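PDB 7L15: T cell receptor mu chain from Monodelphis domestica, which forms the mu subunit of a marsupial gamma-mu T cell receptor, pairing with a gamma chain and probably taking part in antigen recognition at the T cell surface. Local coordinates for residues L136-F141 with C151-F156; L161-T166 with C203-L208. One frame throughout, in Å; residues are numbered along the deposited sequence.

Contact 1: residues L136-F141 with C151-F156; sequences LSPSVF and CLIRNF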
ATOM      1  N   LEU A 136       3.027  28.179  -3.565  1.00 47.03           N
ATOM      2  CA  LEU A 136       4.432  27.928  -3.854  1.00 46.73           C
ATOM      3  C   LEU A 136       4.557  27.511  -5.313  1.00 42.88           C
ATOM      4  O   LEU A 136       4.035  26.464  -5.707  1.00 42.16           O
ATOM      5  CB  LEU A 136       4.979  26.836  -2.923  1.00 49.44           C
ATOM      6  CG  LEU A 136       6.482  26.592  -2.862  1.00 51.50           C
ATOM      7  CD1 LEU A 136       7.186  27.860  -2.416  1.00 45.13           C
ATOM      8  CD2 LEU A 136       6.823  25.443  -1.913  1.00 56.84           C
ATOM      9  N   SER A 137       5.208  28.332  -6.119  1.00 43.92           N
ATOM     10  CA  SER A 137       5.392  27.976  -7.521  1.00 47.07           C
ATOM     11  C   SER A 137       6.443  26.877  -7.642  1.00 45.60           C
ATOM     12  O   SER A 137       7.433  26.894  -6.910  1.00 42.62           O
ATOM     13  CB  SER A 137       5.839  29.183  -8.338  1.00 43.37           C
ATOM     14  OG  SER A 137       4.858  30.197  -8.317  1.00 52.04           O
ATOM     15  N   PRO A 138       6.258  25.921  -8.547  1.00 44.91           N
ATOM     16  CA  PRO A 138       7.258  24.865  -8.726  1.00 44.91           C
ATOM     17  C   PRO A 138       8.452  25.339  -9.534  1.00 43.65           C
ATOM     18  O   PRO A 138       8.404  26.350 -10.245  1.00 44.81           O
ATOM     19  CB  PRO A 138       6.493  23.790  -9.500  1.00 42.96           C
ATOM     20  CG  PRO A 138       5.497  24.576 -10.323  1.00 39.85           C
ATOM     21  CD  PRO A 138       5.064  25.697  -9.387  1.00 41.24           C
ATOM     22  N   SER A 139       9.537  24.582  -9.405  1.00 41.28           N
ATOM     23  CA  SER A 139      10.632  24.616 -10.363  1.00 47.68           C
ATOM     24  C   SER A 139      10.484  23.430 -11.309  1.00 47.13           C
ATOM     25  O   SER A 139       9.820  22.442 -10.989  1.00 37.06           O
ATOM     26  CB  SER A 139      11.993  24.575  -9.656  1.00 52.38           C
ATOM     27  OG  SER A 139      11.954  23.694  -8.547  1.00 67.36           O
ATOM     28  N   VAL A 140      11.083  23.549 -12.498  1.00 37.76           N
ATOM     29  CA  VAL A 140      10.860  22.589 -13.572  1.00 39.36           C
ATOM     30  C   VAL A 140      12.203  22.145 -14.142  1.00 38.19           C
ATOM     31  O   VAL A 140      13.022  22.980 -14.534  1.00 48.53           O
ATOM     32  CB  VAL A 140       9.962  23.183 -14.676  1.00 47.69           C
ATOM     33  CG1 VAL A 140       9.760  22.191 -15.793  1.00 42.88           C
ATOM     34  CG2 VAL A 140       8.617  23.604 -14.083  1.00 46.81           C
ATOM     35  N   PHE A 141      12.414  20.832 -14.215  1.00 39.39           N
ATOM     36  CA  PHE A 141      13.660  20.274 -14.718  1.00 37.72           C
ATOM     37  C   PHE A 141      13.359  19.203 -15.743  1.00 43.44           C
ATOM     38  O   PHE A 141      12.504  18.344 -15.504  1.00 47.34           O
ATOM     39  CB  PHE A 141      14.489  19.687 -13.578  1.00 42.69           C
ATOM     40  CG  PHE A 141      14.658  20.630 -12.438  1.00 45.21           C
ATOM     41  CD1 PHE A 141      15.646  21.610 -12.475  1.00 44.45           C
ATOM     42  CD2 PHE A 141      13.819  20.569 -11.344  1.00 37.10           C
ATOM     43  CE1 PHE A 141      15.789  22.520 -11.415  1.00 44.62           C
ATOM     44  CE2 PHE A 141      13.969  21.464 -10.276  1.00 47.78           C
ATOM     45  CZ  PHE A 141      14.958  22.438 -10.314  1.00 40.04           C
ATOM     46  N   CYS A 151       9.850  15.050 -17.040  1.00 45.64           N
ATOM     47  CA  CYS A 151       9.787  16.433 -16.610  1.00 48.91           C
ATOM     48  C   CYS A 151       9.562  16.425 -15.101  1.00 37.16           C
ATOM     49  O   CYS A 151       8.535  15.940 -14.631  1.00 39.47           O
ATOM     50  CB  CYS A 151       8.681  17.174 -17.365  1.00 53.70           C
ATOM     51  SG  CYS A 151       8.496  18.827 -16.826  1.00 58.28           S
ATOM     52  N   LEU A 152      10.531  16.933 -14.344  1.00 40.43           N
ATOM     53  CA  LEU A 152      10.498  16.896 -12.888  1.00 38.89           C
ATOM     54  C   LEU A 152      10.003  18.238 -12.368  1.00 41.70           C
ATOM     55  O   LEU A 152      10.579  19.282 -12.688  1.00 47.65           O
ATOM     56  CB  LEU A 152      11.885  16.579 -12.332  1.00 41.66           C
ATOM     57  CG  LEU A 152      12.152  16.894 -10.866  1.00 44.25           C
ATOM     58  CD1 LEU A 152      11.232  16.099  -9.998  1.00 45.48           C
ATOM     59  CD2 LEU A 152      13.611  16.533 -10.548  1.00 45.51           C
ATOM     60  N   ILE A 153       8.959  18.207 -11.548  1.00 44.15           N
ATOM     61  CA  ILE A 153       8.267  19.406 -11.092  1.00 42.76           C
ATOM     62  C   ILE A 153       8.262  19.387  -9.564  1.00 43.88           C
ATOM     63  O   ILE A 153       7.560  18.563  -8.959  1.00 38.83           O
ATOM     64  CB  ILE A 153       6.846  19.460 -11.659  1.00 38.13           C
ATOM     65  CG1 ILE A 153       6.916  19.346 -13.181  1.00 36.53           C
ATOM     66  CG2 ILE A 153       6.133  20.758 -11.221  1.00 36.40           C
ATOM     67  CD1 ILE A 153       5.597  18.924 -13.808  1.00 40.67           C
ATOM     68  N   ARG A 154       9.020  20.291  -8.930  1.00 41.30           N
ATOM     69  CA  ARG A 154       9.340  20.149  -7.507  1.00 42.94           C
ATOM     70  C   ARG A 154       8.744  21.248  -6.643  1.00 49.10           C
ATOM     71  O   ARG A 154       8.950  22.439  -6.893  1.00 47.40           O
ATOM     72  CB  ARG A 154      10.848  20.109  -7.273  1.00 45.15           C
ATOM     73  CG  ARG A 154      11.485  18.890  -7.860  1.00 53.50           C
ATOM     74  CD  ARG A 154      12.558  18.258  -6.990  1.00 48.63           C
ATOM     75  NE  ARG A 154      12.607  18.768  -5.629  1.00 45.72           N
ATOM     76  CZ  ARG A 154      13.719  19.167  -5.025  1.00 43.62           C
ATOM     77  NH1 ARG A 154      13.666  19.606  -3.782  1.00 50.37           N
ATOM     78  NH2 ARG A 154      14.892  19.102  -5.654  1.00 34.85           N
ATOM     79  N   ASN A 155       8.033  20.824  -5.604  1.00 58.12           N
ATOM     80  CA  ASN A 155       7.669  21.673  -4.482  1.00 55.83           C
ATOM     81  C   ASN A 155       6.759  22.804  -4.948  1.00 45.61           C
ATOM     82  O   ASN A 155       7.186  23.939  -5.200  1.00 49.98           O
ATOM     83  CB  ASN A 155       8.940  22.146  -3.776  1.00 55.33           C
ATOM     84  CG  ASN A 155       9.832  20.965  -3.368  1.00 58.58           C
ATOM     85  OD1 ASN A 155      11.026  20.927  -3.680  1.00 66.92           O
ATOM     86  ND2 ASN A 155       9.240  19.986  -2.695  1.00 48.08           N
ATOM     87  N   PHE A 156       5.489  22.462  -5.100  1.00 37.13           N
ATOM     88  CA  PHE A 156       4.452  23.429  -5.387  1.00 39.96           C
ATOM     89  C   PHE A 156       3.286  23.197  -4.448  1.00 42.22           C
ATOM     90  O   PHE A 156       3.111  22.113  -3.892  1.00 46.76           O
ATOM     91  CB  PHE A 156       3.992  23.354  -6.844  1.00 33.69           C
ATOM     92  CG  PHE A 156       3.617  21.978  -7.310  1.00 32.78           C
ATOM     93  CD1 PHE A 156       4.594  21.089  -7.737  1.00 34.67           C
ATOM     94  CD2 PHE A 156       2.288  21.588  -7.362  1.00 32.47           C
ATOM     95  CE1 PHE A 156       4.249  19.827  -8.189  1.00 34.94           C
ATOM     96  CE2 PHE A 156       1.930  20.326  -7.816  1.00 37.90           C
ATOM     97  CZ  PHE A 156       2.913  19.442  -8.223  1.00 40.84           C
TER
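P138 is the bump around which L136-F141 and C151-F156 fit together where the loop L136-P138 leads into its strand. Its ring lies alongside I153, CB coming within 3.5 Å of I153 CG2, while CD rests 3.6 Å from F156 CB. A proline suits this spot because its closed ring is compact, apolar and rigid, and V205, H207 and I212 hem it in from beyond. F156 has CG in the crowded position between its backbone N and carbonyl carbon (chi1 51°); the side chain crosses P138 obliquely, CD1 3.7 Å from P138 CB, and leads off to Y187 and A189.

Further along, S139-F141 and C151-R154 form an antiparallel pair, the A and B strands of an immunoglobulin C1-set constant domain. F141 N gives L152 O a 2.8 Å bond and L152 N returns one to F141 O, almost along the C=O axis. V140 and I153 face the sandwich core; V140 CG1, anti to the backbone N, touches C151 SG at 3.7 Å, beside the disulfide to C203.

The other face carries S139, F141, L152 and R154. There F141 and L152 lie side by side, with L152 CG 4.1 Å from F141 CD2, and R154 CG borders the ring edge. Bent at chi2 and chi3, the arginine chain carries its guanidinium to a salt bridge with E136 of the T cell receptor gamma chain, and N155 OD1 adds weak bonds from NE and NH1.

Contact 2: residues L161-T166 with C203-L208; sequences LHVSLT and CSVKHL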
ATOM      1  N   LEU A 161      -2.280  21.656 -11.075  1.00 41.42           N
ATOM      2  CA  LEU A 161      -1.438  22.234 -12.117  1.00 40.78           C
ATOM      3  C   LEU A 161      -1.754  21.562 -13.444  1.00 42.69           C
ATOM      4  O   LEU A 161      -2.408  20.521 -13.506  1.00 44.97           O
ATOM      5  CB  LEU A 161       0.067  22.124 -11.796  1.00 47.07           C
ATOM      6  CG  LEU A 161       0.749  20.823 -11.339  1.00 55.21           C
ATOM      7  CD1 LEU A 161       0.084  19.576 -11.880  1.00 57.55           C
ATOM      8  CD2 LEU A 161       2.216  20.798 -11.715  1.00 49.16           C
ATOM      9  N   HIS A 162      -1.251  22.163 -14.506  1.00 45.23           N
ATOM     10  CA  HIS A 162      -1.364  21.626 -15.848  1.00 45.42           C
ATOM     11  C   HIS A 162       0.040  21.535 -16.416  1.00 43.25           C
ATOM     12  O   HIS A 162       0.816  22.489 -16.292  1.00 45.71           O
ATOM     13  CB  HIS A 162      -2.253  22.521 -16.712  1.00 44.27           C
ATOM     14  CG  HIS A 162      -2.633  21.923 -18.026  1.00 57.40           C
ATOM     15  ND1 HIS A 162      -1.921  22.158 -19.184  1.00 60.65           N
ATOM     16  CD2 HIS A 162      -3.666  21.120 -18.374  1.00 57.40           C
ATOM     17  CE1 HIS A 162      -2.496  21.521 -20.188  1.00 59.47           C
ATOM     18  NE2 HIS A 162      -3.559  20.889 -19.724  1.00 63.22           N
ATOM     19  N   VAL A 163       0.365  20.378 -17.007  1.00 41.83           N
ATOM     20  CA  VAL A 163       1.682  20.079 -17.556  1.00 38.25           C
ATOM     21  C   VAL A 163       1.526  19.648 -19.001  1.00 43.83           C
ATOM     22  O   VAL A 163       0.535  19.014 -19.385  1.00 43.93           O
ATOM     23  CB  VAL A 163       2.425  18.975 -16.779  1.00 42.98           C
ATOM     24  CG1 VAL A 163       3.910  18.931 -17.181  1.00 41.63           C
ATOM     25  CG2 VAL A 163       2.278  19.185 -15.296  1.00 34.97           C
ATOM     26  N   SER A 164       2.528  19.986 -19.801  1.00 44.69           N
ATOM     27  CA  SER A 164       2.537  19.649 -21.218  1.00 44.82           C
ATOM     28  C   SER A 164       3.981  19.542 -21.689  1.00 42.78           C
ATOM     29  O   SER A 164       4.791  20.432 -21.418  1.00 48.93           O
ATOM     30  CB  SER A 164       1.768  20.708 -22.009  1.00 40.68           C
ATOM     31  OG  SER A 164       1.793  20.422 -23.379  1.00 61.33           O
ATOM     32  N   LEU A 165       4.304  18.433 -22.349  1.00 43.30           N
ATOM     33  CA  LEU A 165       5.566  18.249 -23.055  1.00 50.96           C
ATOM     34  C   LEU A 165       5.340  18.418 -24.553  1.00 48.41           C
ATOM     35  O   LEU A 165       4.421  17.816 -25.115  1.00 47.65           O
ATOM     36  CB  LEU A 165       6.148  16.859 -22.783  1.00 51.19           C
ATOM     37  CG  LEU A 165       6.888  16.593 -21.482  1.00 51.97           C
ATOM     38  CD1 LEU A 165       6.992  15.094 -21.303  1.00 46.85           C
ATOM     39  CD2 LEU A 165       8.282  17.256 -21.482  1.00 45.05           C
ATOM     40  N   THR A 166       6.196  19.196 -25.205  1.00 49.19           N
ATOM     41  CA  THR A 166       6.028  19.489 -26.620  1.00 57.72           C
ATOM     42  C   THR A 166       7.375  19.488 -27.319  1.00 58.40           C
ATOM     43  O   THR A 166       8.392  19.876 -26.740  1.00 62.14           O
ATOM     44  CB  THR A 166       5.359  20.847 -26.856  1.00 57.76           C
ATOM     45  OG1 THR A 166       6.115  21.863 -26.187  1.00 59.17           O
ATOM     46  CG2 THR A 166       3.918  20.833 -26.330  1.00 55.20           C
ATOM     47  N   CYS A 203       9.120  21.402 -21.583  1.00 46.45           N
ATOM     48  CA  CYS A 203       8.147  21.082 -20.560  1.00 45.68           C
ATOM     49  C   CYS A 203       7.561  22.380 -20.040  1.00 43.78           C
ATOM     50  O   CYS A 203       8.301  23.279 -19.632  1.00 55.33           O
ATOM     51  CB  CYS A 203       8.765  20.292 -19.413  1.00 43.95           C
ATOM     52  SG  CYS A 203       7.476  19.810 -18.292  1.00 55.40           S
ATOM     53  N   SER A 204       6.245  22.475 -20.039  1.00 43.17           N
ATOM     54  CA  SER A 204       5.578  23.720 -19.717  1.00 43.86           C
ATOM     55  C   SER A 204       4.540  23.468 -18.635  1.00 43.82           C
ATOM     56  O   SER A 204       3.674  22.600 -18.795  1.00 41.19           O
ATOM     57  CB  SER A 204       4.935  24.319 -20.964  1.00 45.37           C
ATOM     58  OG  SER A 204       3.993  25.303 -20.583  1.00 53.06           O
ATOM     59  N   VAL A 205       4.629  24.226 -17.542  1.00 42.96           N
ATOM     60  CA  VAL A 205       3.809  24.023 -16.353  1.00 40.44           C
ATOM     61  C   VAL A 205       3.018  25.289 -16.069  1.00 41.21           C
ATOM     62  O   VAL A 205       3.567  26.396 -16.103  1.00 50.26           O
ATOM     63  CB  VAL A 205       4.679  23.643 -15.138  1.00 56.95           C
ATOM     64  CG1 VAL A 205       3.830  23.541 -13.874  1.00 51.46           C
ATOM     65  CG2 VAL A 205       5.407  22.331 -15.410  1.00 45.09           C
ATOM     66  N   LYS A 206       1.734  25.124 -15.781  1.00 41.22           N
ATOM     67  CA  LYS A 206       0.861  26.224 -15.404  1.00 45.71           C
ATOM     68  C   LYS A 206       0.394  25.974 -13.980  1.00 53.08           C
ATOM     69  O   LYS A 206      -0.106  24.890 -13.664  1.00 46.22           O
ATOM     70  CB  LYS A 206      -0.324  26.348 -16.366  1.00 45.87           C
ATOM     71  CG  LYS A 206      -0.013  27.180 -17.605  1.00 54.52           C
ATOM     72  CD  LYS A 206      -0.943  26.835 -18.756  1.00 66.59           C
ATOM     73  CE  LYS A 206      -0.954  27.925 -19.824  1.00 75.11           C
ATOM     74  NZ  LYS A 206      -2.348  28.289 -20.249  1.00 73.49           N
ATOM     75  N   HIS A 207       0.589  26.961 -13.118  1.00 55.14           N
ATOM     76  CA  HIS A 207       0.294  26.791 -11.706  1.00 37.97           C
ATOM     77  C   HIS A 207      -0.078  28.162 -11.175  1.00 43.80           C
ATOM     78  O   HIS A 207       0.710  29.104 -11.305  1.00 47.02           O
ATOM     79  CB  HIS A 207       1.501  26.194 -10.972  1.00 39.63           C
ATOM     80  CG  HIS A 207       1.271  25.975  -9.509  1.00 46.12           C
ATOM     81  ND1 HIS A 207       1.750  26.836  -8.546  1.00 38.22           N
ATOM     82  CD2 HIS A 207       0.606  24.997  -8.845  1.00 43.18           C
ATOM     83  CE1 HIS A 207       1.381  26.402  -7.350  1.00 49.37           C
ATOM     84  NE2 HIS A 207       0.688  25.285  -7.505  1.00 41.70           N
ATOM     85  N   LEU A 208      -1.303  28.280 -10.651  1.00 45.16           N
ATOM     86  CA  LEU A 208      -1.844  29.543 -10.124  1.00 43.08           C
ATOM     87  C   LEU A 208      -1.738  30.655 -11.152  1.00 50.26           C
ATOM     88  O   LEU A 208      -1.385  31.790 -10.833  1.00 56.87           O
ATOM     89  CB  LEU A 208      -1.141  29.951  -8.824  1.00 42.45           C
ATOM     90  CG  LEU A 208      -1.291  28.910  -7.718  1.00 52.38           C
ATOM     91  CD1 LEU A 208      -0.508  29.339  -6.516  1.00 58.90           C
ATOM     92  CD2 LEU A 208      -2.759  28.693  -7.364  1.00 46.29           C
TER
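Four main-chain hydrogen bonds tie L161-T166 to C203-L208, all of them in two hydrogen-bonded antiparallel pairs. In the first, K206 N reaches H162 O at 2.8 Å and H162 N reaches K206 O at 3.1 Å, each donor lying in the plane of its carbonyl. The second is less even: S204 N meets S164 O at 2.9 Å nearly along the C=O axis, whereas the S164 N-H bends to 135° on its way to S204 O. The residues between bond to the next strands, L165 with I172, C203 with M214 and V205 with I212.

These are the C and F strands of the C1-set domain. Between the bonded pairs, V163 and V205 face the core, beta-branched residues at home in extended backbone. V163 CG1, anti to its backbone N, lies 3.8 Å from C203 SG, and L165 CD2 reaches C203 CB at 3.7 Å, so V163 and L165 flank the C203 half of the cystine. L161 CD2 crosses obliquely to V205 CG1 at 3.8 Å.

Two polar side chains, S204 and H207, find partners beyond the two segments. On the outer face S204 OG bonds to E211, a short hydroxyl serving a neighbouring strand, while the H162 ring and the K206 chain lead away from the pairing. H207 NE2 is hydrogen-bonded to P158 O, so NE2 probably carries a proton, whatever the state of ND1. With the main chain largely paired within the sheet, the V163, L165, C203 and V205 face can be apolar while H162, S164, S204 and K206 line the other.

In the fold
Contacts 1 and 2 belong to the two facing sheets of one immunoglobulin sandwich, with centres about 10 Å apart. The pin between them is the C151-C203 disulfide, SG to SG 2.0 Å, joining the strand of contact 1 at 148-156 to that of contact 2 at 201-207. Apolar groups close the gap beside it, I153 CD1 lying 3.6 Å from V163 CG2. Toward the other end H207 packs against P138, in the loop before strand 139-145, its ND1 3.6 Å from P138 CD. The outward faces differ: that of contact 1 meets the T cell receptor gamma chain, while contact 2 is touched by no other chain of the assembly.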